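Putative gdp-fucose protein o-fucosyltransferase 1 (Caenorhabditis elegans, PDB 3ZY4) belongs to the protein O-fucosyltransferase family, whose members are glycosyltransferases with the two-domain GT-B architecture. Local coordinates at residues I231-N236 against L252-K257; A210-A215 against G276-K281; P44-F49 against I57-L62. One frame throughout, in Å; residues are numbered along the deposited sequence.

Contact 1: I231-N236 against L252-K257; sequences IDTTTN and LGTLTK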
loop_
_atom_site.group_PDB
_atom_site.type_symbol
_atom_site.label_atom_id
_atom_site.label_comp_id
_atom_site.label_asym_id
_atom_site.label_seq_id
_atom_site.Cartn_x
_atom_site.Cartn_y
_atom_site.Cartn_z
ATOM N N ILE A 231 4.224 20.865 -11.921
ATOM C CA ILE A 231 4.534 20.327 -13.252
ATOM C C ILE A 231 5.980 20.586 -13.700
ATOM O O ILE A 231 6.486 21.703 -13.587
ATOM C CB ILE A 231 3.527 20.855 -14.318
ATOM C CG1 ILE A 231 2.151 20.209 -14.108
ATOM C CG2 ILE A 231 4.030 20.591 -15.743
ATOM C CD1 ILE A 231 1.047 20.830 -14.939
ATOM N N ASP A 232 6.628 19.534 -14.202
ATOM C CA ASP A 232 7.990 19.605 -14.727
ATOM C C ASP A 232 7.959 19.459 -16.250
ATOM O O ASP A 232 7.866 18.347 -16.774
ATOM C CB ASP A 232 8.863 18.509 -14.092
ATOM C CG ASP A 232 10.342 18.623 -14.473
ATOM O OD1 ASP A 232 10.665 18.693 -15.678
ATOM O OD2 ASP A 232 11.190 18.632 -13.558
ATOM N N THR A 233 8.055 20.588 -16.952
ATOM C CA THR A 233 7.990 20.614 -18.422
ATOM C C THR A 233 9.211 19.983 -19.116
ATOM O O THR A 233 9.153 19.639 -20.305
ATOM C CB THR A 233 7.779 22.054 -18.964
ATOM O OG1 THR A 233 8.851 22.898 -18.527
ATOM C CG2 THR A 233 6.457 22.627 -18.472
ATOM N N THR A 234 10.306 19.826 -18.376
ATOM C CA THR A 234 11.519 19.221 -18.933
ATOM C C THR A 234 11.450 17.690 -18.960
ATOM O O THR A 234 11.994 17.062 -19.877
ATOM C CB THR A 234 12.815 19.725 -18.235
ATOM O OG1 THR A 234 12.650 19.700 -16.811
ATOM C CG2 THR A 234 13.134 21.141 -18.670
ATOM N N THR A 235 10.777 17.099 -17.969
ATOM C CA THR A 235 10.537 15.650 -17.936
ATOM C C THR A 235 9.188 15.296 -18.582
ATOM O O THR A 235 9.032 14.217 -19.155
ATOM C CB THR A 235 10.613 15.066 -16.502
ATOM O OG1 THR A 235 9.675 15.738 -15.659
ATOM C CG2 THR A 235 12.019 15.218 -15.906
ATOM N N ASN A 236 8.223 16.211 -18.474
ATOM C CA ASN A 236 6.987 16.153 -19.252
ATOM C C ASN A 236 6.254 14.802 -19.141
ATOM O O ASN A 236 5.813 14.248 -20.148
ATOM C CB ASN A 236 7.304 16.496 -20.723
ATOM C CG ASN A 236 6.062 16.716 -21.569
ATOM O OD1 ASN A 236 6.061 16.433 -22.774
ATOM N ND2 ASN A 236 5.003 17.226 -20.953
ATOM N N LEU A 252 2.485 14.310 -28.194
ATOM C CA LEU A 252 1.891 15.422 -28.952
ATOM C C LEU A 252 2.371 16.822 -28.549
ATOM O O LEU A 252 2.285 17.760 -29.349
ATOM C CB LEU A 252 0.356 15.358 -28.914
ATOM C CG LEU A 252 -0.356 14.267 -29.726
ATOM C CD1 LEU A 252 -1.828 14.182 -29.335
ATOM C CD2 LEU A 252 -0.214 14.490 -31.237
ATOM N N GLY A 253 2.863 16.963 -27.322
ATOM C CA GLY A 253 3.317 18.258 -26.819
ATOM C C GLY A 253 3.735 18.253 -25.357
ATOM O O GLY A 253 3.994 17.200 -24.772
ATOM N N THR A 254 3.802 19.444 -24.773
ATOM C CA THR A 254 4.222 19.628 -23.388
ATOM C C THR A 254 3.052 20.050 -22.502
ATOM O O THR A 254 2.338 21.010 -22.810
ATOM C CB THR A 254 5.395 20.646 -23.287
ATOM O OG1 THR A 254 6.609 19.993 -23.658
ATOM C CG2 THR A 254 5.559 21.194 -21.876
ATOM N N LEU A 255 2.863 19.325 -21.403
ATOM C CA LEU A 255 1.883 19.705 -20.390
ATOM C C LEU A 255 2.368 20.948 -19.638
ATOM O O LEU A 255 3.416 20.927 -19.002
ATOM C CB LEU A 255 1.621 18.542 -19.411
ATOM C CG LEU A 255 0.546 18.806 -18.355
ATOM C CD1 LEU A 255 -0.803 19.010 -19.031
ATOM C CD2 LEU A 255 0.447 17.675 -17.330
ATOM N N THR A 256 1.598 22.031 -19.728
ATOM C CA THR A 256 1.980 23.302 -19.119
ATOM C C THR A 256 1.016 23.684 -17.994
ATOM O O THR A 256 -0.095 23.166 -17.924
ATOM C CB THR A 256 1.982 24.438 -20.165
ATOM O OG1 THR A 256 0.648 24.637 -20.646
ATOM C CG2 THR A 256 2.915 24.111 -21.340
ATOM N N LYS A 257 1.437 24.603 -17.127
ATOM C CA LYS A 257 0.557 25.130 -16.078
ATOM C C LYS A 257 -0.667 25.868 -16.644
ATOM O O LYS A 257 -1.702 25.966 -15.974
ATOM C CB LYS A 257 1.345 26.015 -15.109
ATOM C CG LYS A 257 2.238 25.221 -14.162
ATOM C CD LYS A 257 3.532 25.955 -13.846
ATOM C CE LYS A 257 4.548 25.008 -13.215
ATOM N NZ LYS A 257 5.930 25.524 -13.366
#
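Ile231 sets its CG1 beside its own backbone N (chi1 -71°), which swings CG2 into position anti to that N and onto the backbone carbonyl of Leu255. Thr233 reaches the same oxygen from another rotamer: OG1 sits between backbone N and carbonyl carbon (chi1 59°), and CG2 lies anti to the carbonyl carbon. Two methyls therefore close on one carbonyl: Leu255 O lies 3.3 Å from Ile231 CG2 and 3.5 Å from Thr233 CG2. Farther out along its chain, Ile231 crosses the side chain of Leu255 at about a right angle, CD1 resting 4.0 Å from Leu255 CG. Thr233 and Thr254 cross in a similar way, with CB of Thr233 3.8 Å from CG2 of Thr254. Asn236 lays its side-chain amide against the 253-255 backbone. The bent chain of Lys257 comes back toward Ile231, its CE 3.8 Å from Ile231 O. An Asx motif shapes the 232-235 turn: Thr235 N donates to Asp232 OD1 at 2.8 Å, reaching it from above the carboxylate plane. Beyond the contact, Leu255 is buried against Leu239, Ser242, His250 and Val333, while Thr256 occupies the N-cap position of helix 257-260. Round Ile231, Thr233 and Leu255 the two surface loops thus meet through methyls and aliphatic carbons, which cover Leu255 O without offering a donor; the oxygen has no partner in the model, which probably costs some stability.

Contact 2: A210-A215 against G276-K281; sequences AKPFVA and GSIGAK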
loop_
_atom_site.group_PDB
_atom_site.type_symbol
_atom_site.label_atom_id
_atom_site.label_comp_id
_atom_site.label_asym_id
_atom_site.label_seq_id
_atom_site.Cartn_x
_atom_site.Cartn_y
_atom_site.Cartn_z
ATOM N N ALA A 210 -30.459 27.350 -24.093
ATOM C CA ALA A 210 -30.753 27.534 -25.516
ATOM C C ALA A 210 -29.667 26.915 -26.398
ATOM O O ALA A 210 -28.476 27.138 -26.168
ATOM C CB ALA A 210 -30.922 29.020 -25.838
ATOM N N LYS A 211 -30.084 26.137 -27.396
ATOM C CA LYS A 211 -29.156 25.441 -28.293
ATOM C C LYS A 211 -28.719 26.251 -29.522
ATOM O O LYS A 211 -29.518 27.001 -30.086
ATOM C CB LYS A 211 -29.718 24.086 -28.703
ATOM C CG LYS A 211 -29.403 23.003 -27.682
ATOM C CD LYS A 211 -29.911 21.627 -28.093
ATOM C CE LYS A 211 -29.402 20.591 -27.109
ATOM N NZ LYS A 211 -29.695 19.181 -27.511
ATOM N N PRO A 212 -27.449 26.093 -29.946
ATOM C CA PRO A 212 -26.403 25.225 -29.375
ATOM C C PRO A 212 -25.720 25.772 -28.117
ATOM O O PRO A 212 -25.508 26.978 -27.988
ATOM C CB PRO A 212 -25.383 25.115 -30.510
ATOM C CG PRO A 212 -25.548 26.357 -31.304
ATOM C CD PRO A 212 -26.988 26.776 -31.169
ATOM N N PHE A 213 -25.368 24.878 -27.193
ATOM C CA PHE A 213 -24.672 25.318 -25.995
ATOM C C PHE A 213 -23.259 24.768 -25.881
ATOM O O PHE A 213 -22.965 23.672 -26.384
ATOM C CB PHE A 213 -25.521 25.150 -24.708
ATOM C CG PHE A 213 -25.573 23.744 -24.129
ATOM C CD1 PHE A 213 -26.537 22.826 -24.552
ATOM C CD2 PHE A 213 -24.710 23.377 -23.086
ATOM C CE1 PHE A 213 -26.613 21.542 -23.981
ATOM C CE2 PHE A 213 -24.777 22.103 -22.509
ATOM C CZ PHE A 213 -25.730 21.185 -22.953
ATOM N N VAL A 214 -22.389 25.576 -25.267
ATOM C CA VAL A 214 -21.035 25.180 -24.899
ATOM C C VAL A 214 -21.062 24.791 -23.410
ATOM O O VAL A 214 -21.556 25.550 -22.580
ATOM C CB VAL A 214 -20.018 26.344 -25.128
ATOM C CG1 VAL A 214 -18.596 25.989 -24.627
ATOM C CG2 VAL A 214 -19.962 26.722 -26.595
ATOM N N ALA A 215 -20.549 23.607 -23.079
ATOM C CA ALA A 215 -20.364 23.230 -21.677
ATOM C C ALA A 215 -18.888 23.305 -21.307
ATOM O O ALA A 215 -18.028 22.883 -22.077
ATOM C CB ALA A 215 -20.898 21.819 -21.412
ATOM N N GLY A 276 -18.248 31.938 -30.090
ATOM C CA GLY A 276 -18.192 32.513 -31.428
ATOM C C GLY A 276 -18.172 31.424 -32.484
ATOM O O GLY A 276 -18.955 31.475 -33.439
ATOM N N SER A 277 -17.311 30.420 -32.270
ATOM C CA SER A 277 -17.077 29.336 -33.238
ATOM C C SER A 277 -18.336 28.567 -33.660
ATOM O O SER A 277 -18.479 28.202 -34.830
ATOM C CB SER A 277 -15.985 28.369 -32.738
ATOM O OG SER A 277 -16.441 27.533 -31.680
ATOM N N ILE A 278 -19.258 28.348 -32.724
ATOM C CA ILE A 278 -20.459 27.567 -33.020
ATOM C C ILE A 278 -21.767 28.376 -32.973
ATOM O O ILE A 278 -22.866 27.804 -33.084
ATOM C CB ILE A 278 -20.568 26.325 -32.091
ATOM C CG1 ILE A 278 -20.861 26.741 -30.645
ATOM C CG2 ILE A 278 -19.304 25.466 -32.179
ATOM C CD1 ILE A 278 -21.423 25.608 -29.787
ATOM N N GLY A 279 -21.642 29.695 -32.813
ATOM C CA GLY A 279 -22.798 30.584 -32.619
ATOM C C GLY A 279 -23.666 30.133 -31.451
ATOM O O GLY A 279 -24.889 30.002 -31.586
ATOM N N ALA A 280 -23.020 29.897 -30.311
ATOM C CA ALA A 280 -23.674 29.372 -29.108
ATOM C C ALA A 280 -24.694 30.348 -28.533
ATOM O O ALA A 280 -24.515 31.572 -28.625
ATOM C CB ALA A 280 -22.620 29.003 -28.051
ATOM N N LYS A 281 -25.760 29.800 -27.953
ATOM C CA LYS A 281 -26.872 30.589 -27.423
ATOM C C LYS A 281 -26.962 30.517 -25.900
ATOM O O LYS A 281 -27.814 31.172 -25.284
ATOM C CB LYS A 281 -28.200 30.176 -28.081
ATOM C CG LYS A 281 -28.232 30.445 -29.581
ATOM C CD LYS A 281 -29.629 30.394 -30.178
ATOM C CE LYS A 281 -29.661 31.155 -31.514
ATOM N NZ LYS A 281 -30.985 31.077 -32.191
#
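Pro212, Lys281 and Ile278 bury the most surface here, and Pro212 touches both of the others. A cis peptide bond leads into its ring, whose CG approaches two successive carbonyls where the chain leaves helix 264-278, 3.5 Å from Ile278 O and 3.7 Å from Gly279 O. Its own carbonyl faces Lys281: Lys281 N donates to Pro212 O at 2.8 Å, nearly straight at 166° and almost in line with the C=O bond. The first carbons of the Lys281 side chain pass Ala210 and Lys211, CB meeting the Ala210 methyl and CD coming within 3.4 Å of Lys211 O, before its end leads off. Ile278 holds CG1 between backbone N and carbonyl carbon (chi1 69°) and sends CD1 against Val214 CG2 at 3.7 Å, near Pro212 CB as well. A Schellman motif with positive phi at Gly279 ends the helix, and the chain runs on through Ala280 into strand 282-287, which pairs in parallel with strand 213-218. At the start of the central strand of the Rossmann-like parallel sheet, one nearly straight backbone bond joins the two chains, and Pro212, Val214, Ile278 and Ala280 pack the helix end against the strand.

Contact 3: P44-F49 against I57-L62; sequences PNFIEF and IPFEFL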
loop_
_atom_site.group_PDB
_atom_site.type_symbol
_atom_site.label_atom_id
_atom_site.label_comp_id
_atom_site.label_asym_id
_atom_site.label_seq_id
_atom_site.Cartn_x
_atom_site.Cartn_y
_atom_site.Cartn_z
ATOM N N PRO A 44 -19.665 -1.659 -8.165
ATOM C CA PRO A 44 -19.373 -1.030 -6.867
ATOM C C PRO A 44 -20.456 -0.064 -6.430
ATOM O O PRO A 44 -21.265 0.376 -7.248
ATOM C CB PRO A 44 -18.129 -0.201 -7.173
ATOM C CG PRO A 44 -18.372 0.231 -8.616
ATOM C CD PRO A 44 -18.877 -1.049 -9.249
ATOM N N ASN A 45 -20.443 0.269 -5.153
ATOM C CA ASN A 45 -21.093 1.493 -4.704
ATOM C C ASN A 45 -20.074 2.593 -4.901
ATOM O O ASN A 45 -18.937 2.419 -4.476
ATOM C CB ASN A 45 -21.436 1.394 -3.232
ATOM C CG ASN A 45 -22.647 0.528 -2.943
ATOM O OD1 ASN A 45 -23.569 0.421 -3.757
ATOM N ND2 ASN A 45 -22.664 -0.074 -1.740
ATOM N N PHE A 46 -20.446 3.698 -5.557
ATOM C CA PHE A 46 -19.533 4.815 -5.704
ATOM C C PHE A 46 -19.542 5.591 -4.406
ATOM O O PHE A 46 -20.451 5.448 -3.602
ATOM C CB PHE A 46 -19.882 5.718 -6.922
ATOM C CG PHE A 46 -19.619 5.072 -8.230
ATOM C CD1 PHE A 46 -18.332 4.950 -8.705
ATOM C CD2 PHE A 46 -20.670 4.574 -8.993
ATOM C CE1 PHE A 46 -18.071 4.345 -9.913
ATOM C CE2 PHE A 46 -20.440 3.960 -10.215
ATOM C CZ PHE A 46 -19.132 3.835 -10.685
ATOM N N ILE A 47 -18.491 6.366 -4.192
ATOM C CA ILE A 47 -18.301 7.039 -2.926
ATOM C C ILE A 47 -18.325 8.550 -3.104
ATOM O O ILE A 47 -17.713 9.105 -4.034
ATOM C CB ILE A 47 -16.983 6.581 -2.256
ATOM C CG1 ILE A 47 -17.008 5.072 -2.008
ATOM C CG2 ILE A 47 -16.746 7.304 -0.913
ATOM C CD1 ILE A 47 -15.654 4.461 -1.776
ATOM N N GLU A 48 -19.033 9.219 -2.196
ATOM C CA GLU A 48 -19.139 10.668 -2.210
ATOM C C GLU A 48 -18.854 11.209 -0.806
ATOM O O GLU A 48 -19.211 10.585 0.204
ATOM C CB GLU A 48 -20.532 11.069 -2.678
ATOM C CG GLU A 48 -20.644 12.424 -3.349
ATOM C CD GLU A 48 -22.092 12.760 -3.607
ATOM O OE1 GLU A 48 -22.645 12.240 -4.590
ATOM O OE2 GLU A 48 -22.690 13.513 -2.802
ATOM N N PHE A 49 -18.209 12.371 -0.751
ATOM C CA PHE A 49 -17.764 12.948 0.529
ATOM C C PHE A 49 -18.606 14.140 0.969
ATOM O O PHE A 49 -18.509 15.243 0.412
ATOM C CB PHE A 49 -16.271 13.292 0.466
ATOM C CG PHE A 49 -15.411 12.122 0.047
ATOM C CD1 PHE A 49 -14.949 11.208 0.992
ATOM C CD2 PHE A 49 -15.095 11.920 -1.298
ATOM C CE1 PHE A 49 -14.168 10.114 0.601
ATOM C CE2 PHE A 49 -14.322 10.837 -1.701
ATOM C CZ PHE A 49 -13.852 9.931 -0.752
ATOM N N ILE A 57 -23.176 5.331 -3.082
ATOM C CA ILE A 57 -24.171 5.507 -4.115
ATOM C C ILE A 57 -24.190 4.262 -4.970
ATOM O O ILE A 57 -23.148 3.926 -5.553
ATOM C CB ILE A 57 -23.863 6.750 -4.973
ATOM C CG1 ILE A 57 -23.740 8.012 -4.093
ATOM C CG2 ILE A 57 -24.925 6.918 -6.066
ATOM C CD1 ILE A 57 -24.961 8.320 -3.226
ATOM N N PRO A 58 -25.351 3.567 -5.049
ATOM C CA PRO A 58 -25.372 2.338 -5.869
ATOM C C PRO A 58 -25.035 2.621 -7.324
ATOM O O PRO A 58 -25.510 3.613 -7.890
ATOM C CB PRO A 58 -26.827 1.865 -5.794
ATOM C CG PRO A 58 -27.424 2.543 -4.574
ATOM C CD PRO A 58 -26.631 3.805 -4.345
ATOM N N PHE A 59 -24.217 1.751 -7.933
ATOM C CA PHE A 59 -23.915 1.849 -9.358
ATOM C C PHE A 59 -25.132 2.182 -10.212
ATOM O O PHE A 59 -25.103 3.117 -11.032
ATOM C CB PHE A 59 -23.325 0.519 -9.851
ATOM C CG PHE A 59 -22.979 0.519 -11.320
ATOM C CD1 PHE A 59 -23.946 0.168 -12.269
ATOM C CD2 PHE A 59 -21.711 0.896 -11.757
ATOM C CE1 PHE A 59 -23.652 0.180 -13.634
ATOM C CE2 PHE A 59 -21.410 0.916 -13.114
ATOM C CZ PHE A 59 -22.374 0.561 -14.052
ATOM N N GLU A 60 -26.189 1.395 -10.009
ATOM C CA GLU A 60 -27.423 1.469 -10.791
ATOM C C GLU A 60 -28.216 2.764 -10.592
ATOM O O GLU A 60 -29.124 3.060 -11.349
ATOM C CB GLU A 60 -28.329 0.256 -10.517
ATOM C CG GLU A 60 -28.875 0.121 -9.095
ATOM C CD GLU A 60 -27.961 -0.738 -8.204
ATOM O OE1 GLU A 60 -26.736 -0.793 -8.434
ATOM O OE2 GLU A 60 -28.472 -1.390 -7.289
ATOM N N PHE A 61 -27.887 3.542 -9.574
ATOM C CA PHE A 61 -28.520 4.863 -9.454
ATOM C C PHE A 61 -27.898 5.836 -10.452
ATOM O O PHE A 61 -28.517 6.830 -10.817
ATOM C CB PHE A 61 -28.428 5.418 -8.039
ATOM C CG PHE A 61 -29.411 4.807 -7.054
ATOM C CD1 PHE A 61 -29.969 3.552 -7.250
ATOM C CD2 PHE A 61 -29.759 5.517 -5.892
ATOM C CE1 PHE A 61 -30.826 2.984 -6.323
ATOM C CE2 PHE A 61 -30.612 4.961 -4.962
ATOM C CZ PHE A 61 -31.158 3.719 -5.153
ATOM N N LEU A 62 -26.681 5.520 -10.901
ATOM C CA LEU A 62 -25.946 6.409 -11.773
ATOM C C LEU A 62 -25.858 5.941 -13.205
ATOM O O LEU A 62 -25.946 6.753 -14.138
ATOM C CB LEU A 62 -24.547 6.675 -11.226
ATOM C CG LEU A 62 -24.452 7.295 -9.833
ATOM C CD1 LEU A 62 -22.967 7.631 -9.610
ATOM C CD2 LEU A 62 -25.329 8.563 -9.732
#
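Ile57 O receives the shortest polar bond between the two segments, from Phe46 N at 2.7 Å, and the CA-H of Asn45 approaches the same oxygen with CA 3.3 Å away. The return bond, Ile57 N to Phe46 O, measures 2.8 Å. Together the two bonds make Phe46 and Ile57 an antiparallel hydrogen-bonded pair; the second is the straighter (166° against 144°). Past Pro58 the chain turns into a short, weakly bonded helical turn, about 59-62, and Phe59 N makes a weak bond to Pro44 O. With CG beside the backbone N (chi1 -70°), the Phe46 side chain lies alongside that of Phe59, both pointing the same way, and CE2 of Phe46 is 3.7 Å from CD2 of Phe59. Pro44 CG sits 4.2 Å above one face of the Phe46 ring, offset toward the rim, and Leu62 CD1 reaches Phe46 CD2 at 3.9 Å. Asn45 points to the other face of the sheet, its OD1 3.4 Å from Pro58 CA. The hairpin of strands 40-48 and 55-58 lies between two helices, 20-37 on the Phe46 side and 122-128 on the Asn45 side: Phe20, in an edge-to-face contact with Phe46, and Gln23 come from the first, Tyr125 and Gln128 from the second, and Pro44 touches both through Phe27 and Tyr125. At the far end, Glu48 OE1 is hydrogen-bonded to Tyr316 OH of helix 315-324.

Overall arrangement
The three contacts stand well apart, with centres 31 to 34 Å from one another. Contact 3 closes before the others open; its hairpin belongs to the mixed sheet, whereas contact 2 lies at the parallel five-stranded sheet, consistent with the two Rossmann-like halves of a GT-B fold. Between those two contacts the nearest atoms are about 17 Å apart. Contact 1 falls in the chain that runs between the two segments of contact 2, so its loops form an excursion from strand 213-218 before helix 264-278; it lies across the chain's centre from contact 3. A sulfate ion about 3 Å from the Pro58 side chain of contact 3 probably comes from the crystallisation liquor.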